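PDB 1T57: conserved Protein MTH1675 from Methanothermobacter thermautotrophicus, which is of unknown function but binds flavin mononucleotide and magnesium, and has a domain related to the alpha/beta domain of pyruvate kinase. Local coordinates for residues V142-I154 with A170-L184. Numbering follows the deposited sequence.
Sequences VSQGFKVCVEIAI and AIGGTAWGADTALVL. With MG (magnesium ion), chain D; FMN (flavin mononucleotide), chain E.
Gly145 of helix 144-154 meets Gly173, just past strand 170-172, with the two CA atoms 4.1 Å apart and no side chain between the backbones. The helix packs on an antiparallel hairpin, strands 170-172 and 180-184, of an alpha/beta fold whose inter-strand loop lines part of the flavin site. Its axis runs 6.6 Å from the first strand and 7.4 Å from the second. A classic beta bulge, in which Gly172 O accepts from the N atoms of both Asp179 and Thr180, starts the second strand.

Polar contacts gather at the helix start. Ser143 OG and Thr180 OG1 are hydrogen-bonded at 3.1 Å, and Ser143 OG also caps the helix by accepting from Phe146 N. One water accepts from Gly145 N and donates to Thr174 OG1 and Asp179 OD2; Thr174 OG1 in turn donates to the syn lone pair of Asp179 OD1.

Apolar contacts follow along the helix. Phe146, its CG anti to the backbone N (chi1 -164°), presents a ring face to Leu182 CD2 in a CH-pi contact, 3.9 Å from the centroid and 18° off the normal; Val142 CB lies toward the rim of the other face. Cys149 SG packs on Ala170 CB and lies 3.0 Å from Ala170 O, and further on Ala153 CB meets Leu184 CD1.

Both segments hold the flavin. Lys147 NZ, salt-bridged to Glu151 OE2, donates to FMN O4; Gln144 OE1, also bonded by Arg140 NE, accepts from FMN N3 at 3.3 Å, nearly straight at 172°. From segment 170-184, Gly173 N donates to the ribityl hydroxyl FMN O2' at 3.0 Å.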
loop_
_atom_site.group_PDB
_atom_site.type_symbol
_atom_site.label_atom_id
_atom_site.label_comp_id
_atom_site.label_asym_id
_atom_site.label_seq_id
_atom_site.Cartn_x
_atom_site.Cartn_y
_atom_site.Cartn_z
ATOM N N VAL A 142 13.231 -18.181 6.592
ATOM C CA VAL A 142 13.747 -19.547 6.508
ATOM C C VAL A 142 15.258 -19.470 6.289
ATOM O O VAL A 142 16.017 -20.129 6.963
ATOM C CB VAL A 142 13.128 -20.374 5.340
ATOM C CG1 VAL A 142 13.714 -21.823 5.372
ATOM C CG2 VAL A 142 11.620 -20.411 5.475
ATOM N N SER A 143 15.680 -18.646 5.347
ATOM C CA SER A 143 17.092 -18.450 5.085
ATOM C C SER A 143 17.109 -17.454 3.939
ATOM O O SER A 143 16.046 -17.127 3.419
ATOM C CB SER A 143 17.776 -19.782 4.704
ATOM O OG SER A 143 17.363 -20.273 3.443
ATOM N N GLN A 144 18.284 -16.961 3.556
ATOM C CA GLN A 144 18.382 -16.005 2.447
ATOM C C GLN A 144 18.204 -16.760 1.123
ATOM O O GLN A 144 17.473 -16.330 0.240
ATOM C CB GLN A 144 19.759 -15.307 2.435
ATOM C CG GLN A 144 20.056 -14.391 3.620
ATOM C CD GLN A 144 19.243 -13.118 3.579
ATOM O OE1 GLN A 144 18.965 -12.598 2.508
ATOM N NE2 GLN A 144 18.871 -12.604 4.744
ATOM N N GLY A 145 18.905 -17.879 0.992
ATOM C CA GLY A 145 18.812 -18.678 -0.211
ATOM C C GLY A 145 17.374 -19.124 -0.462
ATOM O O GLY A 145 16.946 -19.193 -1.592
ATOM N N PHE A 146 16.616 -19.385 0.598
ATOM C CA PHE A 146 15.242 -19.832 0.420
ATOM C C PHE A 146 14.523 -18.771 -0.401
ATOM O O PHE A 146 13.681 -19.062 -1.259
ATOM C CB PHE A 146 14.556 -20.013 1.779
ATOM C CG PHE A 146 13.279 -20.819 1.732
ATOM C CD1 PHE A 146 13.298 -22.178 1.988
ATOM C CD2 PHE A 146 12.059 -20.207 1.494
ATOM C CE1 PHE A 146 12.127 -22.925 2.005
ATOM C CE2 PHE A 146 10.878 -20.943 1.506
ATOM C CZ PHE A 146 10.916 -22.310 1.770
ATOM N N LYS A 147 14.878 -17.521 -0.160
ATOM C CA LYS A 147 14.231 -16.440 -0.872
ATOM C C LYS A 147 14.767 -16.336 -2.277
ATOM O O LYS A 147 14.003 -16.085 -3.179
ATOM C CB LYS A 147 14.379 -15.109 -0.096
ATOM C CG LYS A 147 15.256 -14.013 -0.716
ATOM C CD LYS A 147 14.461 -13.080 -1.591
ATOM C CE LYS A 147 15.120 -11.687 -1.700
ATOM N NZ LYS A 147 16.113 -11.462 -2.799
ATOM N N VAL A 148 16.062 -16.582 -2.494
ATOM C CA VAL A 148 16.554 -16.437 -3.866
ATOM C C VAL A 148 16.039 -17.553 -4.716
ATOM O O VAL A 148 15.789 -17.366 -5.905
ATOM C CB VAL A 148 18.128 -16.327 -3.985
ATOM C CG1 VAL A 148 18.732 -15.892 -2.683
ATOM C CG2 VAL A 148 18.722 -17.583 -4.512
ATOM N N CYS A 149 15.841 -18.697 -4.075
ATOM C CA CYS A 149 15.328 -19.872 -4.747
ATOM C C CYS A 149 14.014 -19.632 -5.463
ATOM O O CYS A 149 13.928 -19.978 -6.638
ATOM C CB CYS A 149 15.195 -21.048 -3.766
ATOM S SG CYS A 149 16.681 -22.095 -3.696
ATOM N N VAL A 150 12.997 -19.049 -4.808
ATOM C CA VAL A 150 11.760 -18.817 -5.553
ATOM C C VAL A 150 11.991 -17.650 -6.504
ATOM O O VAL A 150 11.550 -17.676 -7.659
ATOM C CB VAL A 150 10.486 -18.533 -4.628
ATOM C CG1 VAL A 150 10.779 -18.857 -3.217
ATOM C CG2 VAL A 150 10.007 -17.124 -4.768
ATOM N N GLU A 151 12.714 -16.640 -6.029
ATOM C CA GLU A 151 12.985 -15.462 -6.843
ATOM C C GLU A 151 13.605 -15.791 -8.199
ATOM O O GLU A 151 13.144 -15.330 -9.244
ATOM C CB GLU A 151 13.902 -14.499 -6.093
ATOM C CG GLU A 151 14.097 -13.186 -6.849
ATOM C CD GLU A 151 14.843 -12.116 -6.063
ATOM O OE1 GLU A 151 14.413 -10.941 -6.122
ATOM O OE2 GLU A 151 15.859 -12.424 -5.402
ATOM N N ILE A 152 14.680 -16.565 -8.190
ATOM C CA ILE A 152 15.295 -16.900 -9.460
ATOM C C ILE A 152 14.353 -17.846 -10.227
ATOM O O ILE A 152 14.379 -17.900 -11.458
ATOM C CB ILE A 152 16.744 -17.524 -9.273
ATOM C CG1 ILE A 152 16.748 -18.670 -8.261
ATOM C CG2 ILE A 152 17.712 -16.494 -8.711
ATOM C CD1 ILE A 152 18.022 -19.507 -8.284
ATOM N N ALA A 153 13.492 -18.566 -9.515
ATOM C CA ALA A 153 12.582 -19.475 -10.218
ATOM C C ALA A 153 11.634 -18.648 -11.080
ATOM O O ALA A 153 11.419 -18.960 -12.238
ATOM C CB ALA A 153 11.791 -20.388 -9.210
ATOM N N ILE A 154 11.107 -17.574 -10.500
ATOM C CA ILE A 154 10.212 -16.652 -11.187
ATOM C C ILE A 154 10.928 -15.980 -12.373
ATOM O O ILE A 154 10.437 -15.966 -13.488
ATOM C CB ILE A 154 9.694 -15.567 -10.191
ATOM C CG1 ILE A 154 8.710 -16.179 -9.200
ATOM C CG2 ILE A 154 9.042 -14.468 -10.927
ATOM C CD1 ILE A 154 8.476 -15.346 -7.951
ATOM N N ALA A 170 15.886 -25.552 -7.456
ATOM C CA ALA A 170 16.357 -24.162 -7.342
ATOM C C ALA A 170 17.479 -24.074 -6.310
ATOM O O ALA A 170 17.356 -24.629 -5.234
ATOM C CB ALA A 170 15.204 -23.252 -6.936
ATOM N N ILE A 171 18.550 -23.355 -6.641
ATOM C CA ILE A 171 19.732 -23.239 -5.765
ATOM C C ILE A 171 20.142 -21.806 -5.421
ATOM O O ILE A 171 20.382 -20.961 -6.292
ATOM C CB ILE A 171 20.963 -23.968 -6.433
ATOM C CG1 ILE A 171 20.673 -25.477 -6.533
ATOM C CG2 ILE A 171 22.241 -23.729 -5.658
ATOM C CD1 ILE A 171 21.436 -26.238 -7.668
ATOM N N GLY A 172 20.240 -21.536 -4.135
ATOM C CA GLY A 172 20.635 -20.209 -3.726
ATOM C C GLY A 172 21.513 -20.253 -2.501
ATOM O O GLY A 172 21.721 -21.313 -1.917
ATOM N N GLY A 173 22.030 -19.098 -2.104
ATOM C CA GLY A 173 22.872 -19.068 -0.930
ATOM C C GLY A 173 22.940 -17.713 -0.266
ATOM O O GLY A 173 22.238 -16.784 -0.657
ATOM N N THR A 174 23.794 -17.601 0.744
ATOM C CA THR A 174 23.950 -16.343 1.445
ATOM C C THR A 174 25.178 -15.616 0.894
ATOM O O THR A 174 26.312 -15.980 1.188
ATOM C CB THR A 174 24.109 -16.566 2.962
ATOM O OG1 THR A 174 23.003 -17.330 3.467
ATOM C CG2 THR A 174 24.139 -15.260 3.672
ATOM N N ALA A 175 24.908 -14.608 0.069
ATOM C CA ALA A 175 25.889 -13.730 -0.561
ATOM C C ALA A 175 26.876 -14.418 -1.492
ATOM O O ALA A 175 26.979 -14.068 -2.655
ATOM C CB ALA A 175 26.630 -12.924 0.510
ATOM N N TRP A 176 27.571 -15.422 -0.990
ATOM C CA TRP A 176 28.544 -16.152 -1.798
ATOM C C TRP A 176 28.216 -17.633 -1.842
ATOM O O TRP A 176 27.793 -18.212 -0.834
ATOM C CB TRP A 176 29.952 -15.940 -1.221
ATOM C CG TRP A 176 30.369 -14.510 -1.279
ATOM C CD1 TRP A 176 30.693 -13.807 -2.398
ATOM C CD2 TRP A 176 30.361 -13.567 -0.199
ATOM N NE1 TRP A 176 30.870 -12.474 -2.092
ATOM C CE2 TRP A 176 30.674 -12.298 -0.750
ATOM C CE3 TRP A 176 30.116 -13.669 1.180
ATOM C CZ2 TRP A 176 30.739 -11.131 0.036
ATOM C CZ3 TRP A 176 30.183 -12.510 1.960
ATOM C CH2 TRP A 176 30.493 -11.259 1.382
ATOM N N GLY A 177 28.406 -18.243 -3.010
ATOM C CA GLY A 177 28.162 -19.675 -3.158
ATOM C C GLY A 177 26.750 -20.142 -2.866
ATOM O O GLY A 177 25.803 -19.421 -3.123
ATOM N N ALA A 178 26.595 -21.336 -2.301
ATOM C CA ALA A 178 25.257 -21.835 -2.025
ATOM C C ALA A 178 25.038 -22.595 -0.697
ATOM O O ALA A 178 25.934 -23.276 -0.185
ATOM C CB ALA A 178 24.796 -22.683 -3.217
ATOM N N ASP A 179 23.839 -22.458 -0.136
ATOM C CA ASP A 179 23.493 -23.138 1.113
ATOM C C ASP A 179 22.007 -23.537 1.169
ATOM O O ASP A 179 21.530 -24.086 2.159
ATOM C CB ASP A 179 23.882 -22.271 2.323
ATOM C CG ASP A 179 23.196 -20.924 2.335
ATOM O OD1 ASP A 179 23.597 -20.058 3.142
ATOM O OD2 ASP A 179 22.257 -20.722 1.542
ATOM N N THR A 180 21.281 -23.273 0.087
ATOM C CA THR A 180 19.875 -23.630 0.026
ATOM C C THR A 180 19.498 -24.172 -1.329
ATOM O O THR A 180 19.845 -23.601 -2.358
ATOM C CB THR A 180 18.963 -22.444 0.276
ATOM O OG1 THR A 180 19.298 -21.828 1.518
ATOM C CG2 THR A 180 17.528 -22.919 0.315
ATOM N N ALA A 181 18.780 -25.280 -1.351
ATOM C CA ALA A 181 18.363 -25.854 -2.627
ATOM C C ALA A 181 16.970 -26.348 -2.398
ATOM O O ALA A 181 16.704 -26.999 -1.395
ATOM C CB ALA A 181 19.273 -26.999 -3.037
ATOM N N LEU A 182 16.082 -26.041 -3.329
ATOM C CA LEU A 182 14.690 -26.433 -3.202
ATOM C C LEU A 182 14.196 -27.199 -4.422
ATOM O O LEU A 182 14.788 -27.107 -5.490
ATOM C CB LEU A 182 13.831 -25.176 -2.980
ATOM C CG LEU A 182 13.358 -24.779 -1.569
ATOM C CD1 LEU A 182 14.462 -24.768 -0.553
ATOM C CD2 LEU A 182 12.762 -23.397 -1.666
ATOM N N VAL A 183 13.131 -27.977 -4.235
ATOM C CA VAL A 183 12.500 -28.712 -5.320
ATOM C C VAL A 183 11.153 -28.029 -5.473
ATOM O O VAL A 183 10.313 -28.031 -4.571
ATOM C CB VAL A 183 12.310 -30.173 -4.974
ATOM C CG1 VAL A 183 11.331 -30.814 -5.932
ATOM C CG2 VAL A 183 13.652 -30.870 -5.061
ATOM N N LEU A 184 10.942 -27.411 -6.617
ATOM C CA LEU A 184 9.709 -26.676 -6.793
ATOM C C LEU A 184 9.254 -26.622 -8.225
ATOM O O LEU A 184 9.943 -27.080 -9.150
ATOM C CB LEU A 184 9.912 -25.252 -6.270
ATOM C CG LEU A 184 11.128 -24.519 -6.869
ATOM C CD1 LEU A 184 10.925 -24.247 -8.384
ATOM C CD2 LEU A 184 11.374 -23.209 -6.111
HETATM MG MG MG D . 16.948 -21.204 9.030
HETATM N N1 FMN E . 22.311 -13.652 -1.713
HETATM C C2 FMN E . 21.766 -13.313 -0.481
HETATM O O2 FMN E . 22.302 -13.670 0.550
HETATM N N3 FMN E . 20.543 -12.714 -0.342
HETATM C C4 FMN E . 19.886 -12.239 -1.448
HETATM O O4 FMN E . 18.732 -11.809 -1.321
HETATM C C4A FMN E . 20.394 -12.592 -2.701
HETATM N N5 FMN E . 19.738 -12.185 -3.841
HETATM C C5A FMN E . 20.085 -12.770 -5.036
HETATM C C6 FMN E . 19.401 -12.362 -6.168
HETATM C C7 FMN E . 19.771 -12.801 -7.408
HETATM C C7M FMN E . 19.012 -12.244 -8.568
HETATM C C8 FMN E . 21.076 -13.247 -7.583
HETATM C C8M FMN E . 21.587 -13.626 -8.962
HETATM C C9 FMN E . 21.799 -13.634 -6.456
HETATM C C9A FMN E . 21.275 -13.494 -5.167
HETATM N N10 FMN E . 22.095 -13.663 -4.043
HETATM C C10 FMN E . 21.568 -13.360 -2.812
HETATM C "C1'" FMN E . 23.416 -14.399 -4.097
HETATM C "C2'" FMN E . 23.156 -15.870 -4.263
HETATM O "O2'" FMN E . 22.244 -16.282 -3.237
HETATM C "C3'" FMN E . 24.429 -16.669 -4.100
HETATM O "O3'" FMN E . 25.038 -16.388 -2.876
HETATM C "C4'" FMN E . 25.423 -16.813 -5.264
HETATM O "O4'" FMN E . 26.307 -17.815 -4.821
HETATM C "C5'" FMN E . 26.453 -15.782 -5.672
HETATM O "O5'" FMN E . 27.236 -16.505 -6.596
HETATM P P FMN E . 28.831 -16.702 -6.641
HETATM O O1P FMN E . 29.147 -17.238 -7.994
HETATM O O2P FMN E . 29.352 -17.674 -5.563
HETATM O O3P FMN E . 29.443 -15.307 -6.457
HETATM O O HOH W 1 20.725 -16.994 5.520
HETATM O O HOH W 2 20.445 -18.828 2.807
#